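Local coordinates for protein short chain dehydrogenase (Mycobacterium smegmatis, PDB 3UCX) that probably works as an oxidoreductase of the short-chain dehydrogenase family, built on a Rossmann-type fold and assembled from four subunits, at residues A[224-238]-A[252-264]. Residues are numbered along the deposited sequence; the frame is centred on the assembly and turned at random.
Sequences SDLKRLPTEDEVASA and GQALDVNCGEYKA
The Arg228 guanidinium passes Cys259 obliquely, NH1 lying 4.1 Å from SG, while Leu226 CD1 sits over one of its faces, shifted toward the rim, and Glu234 OE1 comes in at the edge in its plane; the salt bridge itself is a weak bond from Arg228 NH1 to Glu234 OE2. The second flat group, the carboxylate of Asp225, meets Lys263 from the opposite direction. Asp225 OD1 takes Lys263 NZ on its syn lone pair at 2.9 Å, a salt bridge, and OD2 adds a weak bond to the same nitrogen. The lysine chain runs extended and then bends at its last torsion (chi4 58°), which brings Lys263 NZ round to Gly260 O as well, 2.8 Å away and in that carbonyl's plane.

Cys259 is wedged into the loop 224-230. Its CB lies 3.3 Å from Arg228 O, its sulfur rests near the ring of Pro230, and its own carbonyl oxygen accepts from Asp225 N at 2.8 Å and, weakly, from Leu226 N. The type I' turn from Asn258 to Glu261 presents it, with Asn258 OD1 accepting from Gly260 N in an Asx turn. Farther along, the methyls of Val257 divide: CG1, anti to the backbone N (chi1 -175°), reaches Pro230 CB and Val235 CG2, and Val257 CG2 presses tightly on Ala238 CB at 3.5 Å, in the helix's second turn. Thr231 and Glu234 close the helix start with a capping box.

Segment 232-238 runs nearly antiparallel to strand 254-257, the edge strand of the parallel Rossmann sheet, and packs against its face. Ser248 of the second subunit bonds through its carbonyl O to Arg228 NH2 and through OG to Glu234 OE2. Asp225 OD1 is shared between Lys263 and Thr176 of that subunit, which probably favours an ionised Asp225 paired with a protonated Lys263.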
ATOM      1  N   SER A 224      14.804  -2.351  12.292  1.00 15.43           N
ATOM      2  CA  SER A 224      13.757  -3.287  12.743  1.00 15.16           C
ATOM      3  C   SER A 224      13.191  -2.831  14.084  1.00 14.95           C
ATOM      4  O   SER A 224      13.842  -2.066  14.812  1.00 14.34           O
ATOM      5  CB  SER A 224      14.287  -4.716  12.866  1.00 15.11           C
ATOM      6  OG  SER A 224      15.171  -4.875  13.975  1.00 15.05           O
ATOM      7  N   ASP A 225      11.986  -3.304  14.407  1.00 14.35           N
ATOM      8  CA  ASP A 225      11.386  -3.023  15.715  1.00 14.75           C
ATOM      9  C   ASP A 225      12.066  -3.798  16.845  1.00 14.78           C
ATOM     10  O   ASP A 225      12.157  -3.322  17.977  1.00 15.74           O
ATOM     11  CB  ASP A 225       9.905  -3.402  15.727  1.00 14.70           C
ATOM     12  CG  ASP A 225       9.070  -2.575  14.750  1.00 14.95           C
ATOM     13  OD1 ASP A 225       9.435  -1.418  14.410  1.00 15.36           O
ATOM     14  OD2 ASP A 225       8.030  -3.106  14.348  1.00 14.91           O
ATOM     15  N   LEU A 226      12.469  -5.021  16.540  1.00 14.60           N
ATOM     16  CA  LEU A 226      12.975  -5.957  17.544  1.00 14.96           C
ATOM     17  C   LEU A 226      14.487  -5.868  17.746  1.00 15.34           C
ATOM     18  O   LEU A 226      15.040  -6.458  18.681  1.00 15.37           O
ATOM     19  CB  LEU A 226      12.548  -7.371  17.169  1.00 14.69           C
ATOM     20  CG  LEU A 226      11.032  -7.595  17.154  1.00 14.64           C
ATOM     21  CD1 LEU A 226      10.716  -8.917  16.458  1.00 14.47           C
ATOM     22  CD2 LEU A 226      10.402  -7.583  18.536  1.00 15.12           C
ATOM     23  N   LYS A 227      15.147  -5.132  16.863  1.00 15.45           N
ATOM     24  CA  LYS A 227      16.598  -4.952  16.871  1.00 16.02           C
ATOM     25  C   LYS A 227      17.323  -6.277  16.752  1.00 16.45           C
ATOM     26  O   LYS A 227      18.352  -6.508  17.395  1.00 15.56           O
ATOM     27  CB  LYS A 227      17.040  -4.193  18.118  1.00 17.16           C
ATOM     28  CG  LYS A 227      16.238  -2.935  18.372  1.00 17.47           C
ATOM     29  CD  LYS A 227      16.330  -1.962  17.217  1.00 17.49           C
ATOM     30  CE  LYS A 227      15.328  -0.847  17.424  1.00 17.67           C
ATOM     31  NZ  LYS A 227      15.254   0.066  16.261  1.00 16.73           N
ATOM     32  N   ARG A 228      16.758  -7.152  15.918  1.00 15.58           N
ATOM     33  CA  ARG A 228      17.412  -8.405  15.535  1.00 16.11           C
ATOM     34  C   ARG A 228      16.983  -8.734  14.118  1.00 16.24           C
ATOM     35  O   ARG A 228      15.931  -8.283  13.663  1.00 15.24           O
ATOM     36  CB  ARG A 228      17.041  -9.566  16.464  1.00 17.04           C
ATOM     37  CG  ARG A 228      15.573  -9.774  16.758  1.00 16.69           C
ATOM     38  CD  ARG A 228      15.360 -10.903  17.758  1.00 17.31           C
ATOM     39  NE  ARG A 228      13.958 -11.025  18.237  1.00 17.67           N
ATOM     40  CZ  ARG A 228      13.012 -11.772  17.651  1.00 17.79           C
ATOM     41  NH1 ARG A 228      13.275 -12.446  16.546  1.00 17.56           N
ATOM     42  NH2 ARG A 228      11.792 -11.848  18.172  1.00 17.59           N
ATOM     43  N   LEU A 229      17.812  -9.493  13.418  1.00 16.32           N
ATOM     44  CA  LEU A 229      17.462  -9.969  12.088  1.00 16.17           C
ATOM     45  C   LEU A 229      16.684 -11.275  12.250  1.00 16.23           C
ATOM     46  O   LEU A 229      16.974 -12.069  13.162  1.00 16.33           O
ATOM     47  CB  LEU A 229      18.741 -10.218  11.281  1.00 16.21           C
ATOM     48  CG  LEU A 229      19.622  -9.010  10.967  1.00 16.39           C
ATOM     49  CD1 LEU A 229      20.810  -9.456  10.124  1.00 16.49           C
ATOM     50  CD2 LEU A 229      18.828  -7.925  10.226  1.00 15.69           C
ATOM     51  N   PRO A 230      15.694 -11.524  11.364  1.00 15.82           N
ATOM     52  CA  PRO A 230      15.070 -12.827  11.391  1.00 15.74           C
ATOM     53  C   PRO A 230      16.063 -13.919  11.011  1.00 15.81           C
ATOM     54  O   PRO A 230      16.991 -13.673  10.240  1.00 15.61           O
ATOM     55  CB  PRO A 230      13.940 -12.711  10.352  1.00 16.11           C
ATOM     56  CG  PRO A 230      14.416 -11.695   9.421  1.00 16.13           C
ATOM     57  CD  PRO A 230      15.217 -10.705  10.245  1.00 15.91           C
ATOM     58  N   THR A 231      15.878 -15.092  11.600  1.00 16.41           N
ATOM     59  CA  THR A 231      16.727 -16.252  11.351  1.00 16.62           C
ATOM     60  C   THR A 231      16.167 -17.090  10.209  1.00 16.98           C
ATOM     61  O   THR A 231      15.006 -16.928   9.832  1.00 16.07           O
ATOM     62  CB  THR A 231      16.791 -17.163  12.562  1.00 17.03           C
ATOM     63  OG1 THR A 231      15.495 -17.735  12.796  1.00 16.54           O
ATOM     64  CG2 THR A 231      17.304 -16.393  13.832  1.00 16.60           C
ATOM     65  N   GLU A 232      16.999 -17.982   9.679  1.00 17.11           N
ATOM     66  CA  GLU A 232      16.559 -18.908   8.648  1.00 17.51           C
ATOM     67  C   GLU A 232      15.340 -19.681   9.132  1.00 17.24           C
ATOM     68  O   GLU A 232      14.362 -19.838   8.380  1.00 16.37           O
ATOM     69  CB  GLU A 232      17.694 -19.850   8.247  1.00 18.22           C
ATOM     70  CG  GLU A 232      18.804 -19.139   7.494  1.00 19.33           C
ATOM     71  CD  GLU A 232      19.921 -20.065   7.056  1.00 20.66           C
ATOM     72  OE1 GLU A 232      19.698 -21.304   6.967  1.00 21.30           O
ATOM     73  OE2 GLU A 232      21.014 -19.539   6.760  1.00 21.09           O
ATOM     74  N   ASP A 233      15.375 -20.145  10.386  1.00 17.07           N
ATOM     75  CA  ASP A 233      14.210 -20.840  10.925  1.00 17.49           C
ATOM     76  C   ASP A 233      12.959 -19.952  10.960  1.00 16.25           C
ATOM     77  O   ASP A 233      11.865 -20.428  10.709  1.00 14.92           O
ATOM     78  CB  ASP A 233      14.473 -21.446  12.312  1.00 19.00           C
ATOM     79  CG  ASP A 233      15.093 -22.845  12.234  1.00 21.35           C
ATOM     80  OD1 ASP A 233      14.664 -23.700  11.418  1.00 20.97           O
ATOM     81  OD2 ASP A 233      16.016 -23.107  13.015  1.00 25.49           O
ATOM     82  N   GLU A 234      13.107 -18.678  11.299  1.00 15.61           N
ATOM     83  CA  GLU A 234      11.927 -17.806  11.416  1.00 15.19           C
ATOM     84  C   GLU A 234      11.292 -17.560  10.056  1.00 14.52           C
ATOM     85  O   GLU A 234      10.065 -17.478   9.934  1.00 14.14           O
ATOM     86  CB  GLU A 234      12.276 -16.473  12.122  1.00 15.24           C
ATOM     87  CG  GLU A 234      12.417 -16.647  13.639  1.00 15.95           C
ATOM     88  CD  GLU A 234      13.030 -15.452  14.369  1.00 16.44           C
ATOM     89  OE1 GLU A 234      13.838 -14.728  13.767  1.00 16.89           O
ATOM     90  OE2 GLU A 234      12.697 -15.249  15.548  1.00 16.15           O
ATOM     91  N   VAL A 235      12.120 -17.440   9.028  1.00 14.19           N
ATOM     92  CA  VAL A 235      11.591 -17.231   7.681  1.00 13.75           C
ATOM     93  C   VAL A 235      10.965 -18.547   7.201  1.00 13.83           C
ATOM     94  O   VAL A 235       9.845 -18.562   6.633  1.00 13.91           O
ATOM     95  CB  VAL A 235      12.675 -16.727   6.713  1.00 13.77           C
ATOM     96  CG1 VAL A 235      12.116 -16.618   5.272  1.00 13.28           C
ATOM     97  CG2 VAL A 235      13.245 -15.401   7.224  1.00 13.16           C
ATOM     98  N   ALA A 236      11.659 -19.661   7.447  1.00 13.41           N
ATOM     99  CA  ALA A 236      11.115 -20.979   7.152  1.00 13.88           C
ATOM    100  C   ALA A 236       9.753 -21.233   7.808  1.00 14.18           C
ATOM    101  O   ALA A 236       8.834 -21.813   7.180  1.00 14.19           O
ATOM    102  CB  ALA A 236      12.115 -22.071   7.555  1.00 14.24           C
ATOM    103  N   SER A 237       9.611 -20.853   9.076  1.00 13.85           N
ATOM    104  CA  SER A 237       8.320 -21.011   9.756  1.00 14.28           C
ATOM    105  C   SER A 237       7.161 -20.310   9.019  1.00 13.74           C
ATOM    106  O   SER A 237       6.053 -20.846   8.930  1.00 14.32           O
ATOM    107  CB  SER A 237       8.389 -20.471  11.181  1.00 14.55           C
ATOM    108  OG  SER A 237       9.228 -21.287  12.002  1.00 14.86           O
ATOM    109  N   ALA A 238       7.408 -19.096   8.552  1.00 13.21           N
ATOM    110  CA  ALA A 238       6.411 -18.331   7.779  1.00 12.96           C
ATOM    111  C   ALA A 238       6.035 -19.065   6.481  1.00 13.00           C
ATOM    112  O   ALA A 238       4.865 -19.128   6.114  1.00 12.33           O
ATOM    113  CB  ALA A 238       6.947 -16.947   7.448  1.00 12.51           C
ATOM    114  N   GLY A 252      -3.190 -14.891  -2.174  1.00  9.84           N
ATOM    115  CA  GLY A 252      -2.909 -13.590  -2.729  1.00 10.03           C
ATOM    116  C   GLY A 252      -2.131 -12.634  -1.824  1.00 10.24           C
ATOM    117  O   GLY A 252      -2.035 -11.444  -2.147  1.00 10.24           O
ATOM    118  N   GLN A 253      -1.554 -13.146  -0.737  1.00 10.36           N
ATOM    119  CA  GLN A 253      -0.982 -12.298   0.317  1.00 10.70           C
ATOM    120  C   GLN A 253       0.531 -12.361   0.339  1.00 11.09           C
ATOM    121  O   GLN A 253       1.122 -13.354  -0.062  1.00 11.40           O
ATOM    122  CB  GLN A 253      -1.510 -12.710   1.695  1.00 10.79           C
ATOM    123  CG  GLN A 253      -3.026 -12.714   1.781  1.00 10.61           C
ATOM    124  CD  GLN A 253      -3.675 -11.443   1.247  1.00 10.65           C
ATOM    125  OE1 GLN A 253      -3.218 -10.336   1.527  1.00 10.41           O
ATOM    126  NE2 GLN A 253      -4.774 -11.602   0.461  1.00 10.41           N
ATOM    127  N   ALA A 254       1.135 -11.271   0.821  1.00 11.31           N
ATOM    128  CA  ALA A 254       2.549 -11.164   1.054  1.00 12.18           C
ATOM    129  C   ALA A 254       2.750 -11.086   2.583  1.00 13.48           C
ATOM    130  O   ALA A 254       2.210 -10.207   3.240  1.00 16.00           O
ATOM    131  CB  ALA A 254       3.085  -9.892   0.374  1.00 12.04           C
ATOM    132  N   LEU A 255       3.512 -12.000   3.151  1.00 12.15           N
ATOM    133  CA  LEU A 255       3.779 -11.972   4.597  1.00 11.86           C
ATOM    134  C   LEU A 255       5.250 -11.592   4.782  1.00 11.88           C
ATOM    135  O   LEU A 255       6.153 -12.319   4.365  1.00 11.60           O
ATOM    136  CB  LEU A 255       3.495 -13.338   5.194  1.00 11.93           C
ATOM    137  CG  LEU A 255       3.777 -13.578   6.690  1.00 12.35           C
ATOM    138  CD1 LEU A 255       2.971 -12.589   7.521  1.00 12.94           C
ATOM    139  CD2 LEU A 255       3.498 -15.019   7.120  1.00 12.92           C
ATOM    140  N   ASP A 256       5.478 -10.429   5.361  1.00 11.87           N
ATOM    141  CA  ASP A 256       6.825  -9.890   5.523  1.00 11.78           C
ATOM    142  C   ASP A 256       7.426 -10.431   6.793  1.00 11.77           C
ATOM    143  O   ASP A 256       6.783 -10.397   7.835  1.00 12.31           O
ATOM    144  CB  ASP A 256       6.770  -8.369   5.605  1.00 12.21           C
ATOM    145  CG  ASP A 256       6.329  -7.717   4.293  1.00 12.45           C
ATOM    146  OD1 ASP A 256       5.163  -7.904   3.893  1.00 13.92           O
ATOM    147  OD2 ASP A 256       7.134  -6.998   3.677  1.00 12.22           O
ATOM    148  N   VAL A 257       8.647 -10.945   6.699  1.00 11.63           N
ATOM    149  CA  VAL A 257       9.348 -11.504   7.854  1.00 11.78           C
ATOM    150  C   VAL A 257      10.624 -10.676   7.980  1.00 11.77           C
ATOM    151  O   VAL A 257      11.639 -10.967   7.346  1.00 12.36           O
ATOM    152  CB  VAL A 257       9.648 -13.003   7.699  1.00 12.00           C
ATOM    153  CG1 VAL A 257      10.270 -13.574   8.988  1.00 12.33           C
ATOM    154  CG2 VAL A 257       8.396 -13.806   7.331  1.00 12.05           C
ATOM    155  N   ASN A 258      10.545  -9.624   8.779  1.00 11.65           N
ATOM    156  CA  ASN A 258      11.590  -8.627   8.834  1.00 11.82           C
ATOM    157  C   ASN A 258      11.761  -7.953  10.170  1.00 12.13           C
ATOM    158  O   ASN A 258      12.406  -6.894  10.251  1.00 12.28           O
ATOM    159  CB  ASN A 258      11.351  -7.579   7.726  1.00 11.59           C
ATOM    160  CG  ASN A 258      10.045  -6.826   7.880  1.00 11.29           C
ATOM    161  OD1 ASN A 258       9.503  -6.699   8.982  1.00 11.37           O
ATOM    162  ND2 ASN A 258       9.534  -6.278   6.759  1.00 11.14           N
ATOM    163  N   CYS A 259      11.199  -8.550  11.213  1.00 12.21           N
ATOM    164  CA  CYS A 259      11.300  -8.034  12.572  1.00 12.73           C
ATOM    165  C   CYS A 259      10.792  -6.604  12.695  1.00 12.61           C
ATOM    166  O   CYS A 259      11.153  -5.886  13.627  1.00 12.38           O
ATOM    167  CB  CYS A 259      12.726  -8.228  13.121  1.00 13.30           C
ATOM    168  SG  CYS A 259      13.049  -9.986  13.323  1.00 14.37           S
ATOM    169  N   GLY A 260       9.902  -6.226  11.764  1.00 11.80           N
ATOM    170  CA  GLY A 260       9.218  -4.943  11.827  1.00 12.06           C
ATOM    171  C   GLY A 260       9.808  -3.804  11.010  1.00 12.36           C
ATOM    172  O   GLY A 260       9.253  -2.728  11.022  1.00 12.97           O
ATOM    173  N   GLU A 261      10.878  -4.031  10.262  1.00 12.76           N
ATOM    174  CA  GLU A 261      11.542  -2.933   9.555  1.00 13.26           C
ATOM    175  C   GLU A 261      10.619  -2.186   8.587  1.00 13.39           C
ATOM    176  O   GLU A 261      10.624  -0.943   8.538  1.00 13.36           O
ATOM    177  CB  GLU A 261      12.821  -3.406   8.850  1.00 14.22           C
ATOM    178  CG  GLU A 261      13.638  -2.230   8.334  1.00 15.16           C
ATOM    179  CD  GLU A 261      15.040  -2.564   7.884  1.00 16.74           C
ATOM    180  OE1 GLU A 261      15.455  -3.717   7.888  1.00 18.14           O
ATOM    181  OE2 GLU A 261      15.735  -1.627   7.469  1.00 19.48           O
ATOM    182  N   TYR A 262       9.823  -2.952   7.844  1.00 13.05           N
ATOM    183  CA  TYR A 262       8.759  -2.408   6.995  1.00 13.35           C
ATOM    184  C   TYR A 262       7.455  -3.119   7.326  1.00 13.09           C
ATOM    185  O   TYR A 262       7.420  -4.330   7.563  1.00 13.49           O
ATOM    186  CB  TYR A 262       9.090  -2.542   5.509  1.00 13.53           C
ATOM    187  CG  TYR A 262      10.315  -1.741   5.139  1.00 14.23           C
ATOM    188  CD1 TYR A 262      10.225  -0.388   4.814  1.00 14.91           C
ATOM    189  CD2 TYR A 262      11.573  -2.326   5.159  1.00 14.80           C
ATOM    190  CE1 TYR A 262      11.376   0.336   4.496  1.00 15.70           C
ATOM    191  CE2 TYR A 262      12.717  -1.609   4.847  1.00 15.42           C
ATOM    192  CZ  TYR A 262      12.617  -0.290   4.526  1.00 15.89           C
ATOM    193  OH  TYR A 262      13.771   0.404   4.199  1.00 17.54           O
ATOM    194  N   LYS A 263       6.380  -2.344   7.331  1.00 13.55           N
ATOM    195  CA  LYS A 263       5.084  -2.819   7.776  1.00 13.50           C
ATOM    196  C   LYS A 263       4.056  -2.726   6.655  1.00 14.07           C
ATOM    197  O   LYS A 263       3.946  -1.704   5.976  1.00 14.56           O
ATOM    198  CB  LYS A 263       4.638  -1.987   8.953  1.00 13.52           C
ATOM    199  CG  LYS A 263       5.611  -2.061  10.132  1.00 13.41           C
ATOM    200  CD  LYS A 263       5.111  -1.343  11.349  1.00 13.03           C
ATOM    201  CE  LYS A 263       6.096  -1.450  12.538  1.00 13.35           C
ATOM    202  NZ  LYS A 263       7.478  -0.935  12.294  1.00 12.98           N
ATOM    203  N   ALA A 264       3.309  -3.800   6.463  1.00 14.58           N
ATOM    204  CA  ALA A 264       2.248  -3.854   5.453  1.00 14.83           C
ATOM    205  C   ALA A 264       1.143  -4.805   5.916  1.00 16.03           C
ATOM    206  O   ALA A 264       0.070  -4.872   5.275  1.00 15.45           O
ATOM    207  CB  ALA A 264       2.812  -4.329   4.122  1.00 14.43           C
ATOM    208  OXT ALA A 264       1.315  -5.489   6.940  1.00 15.71           O
TER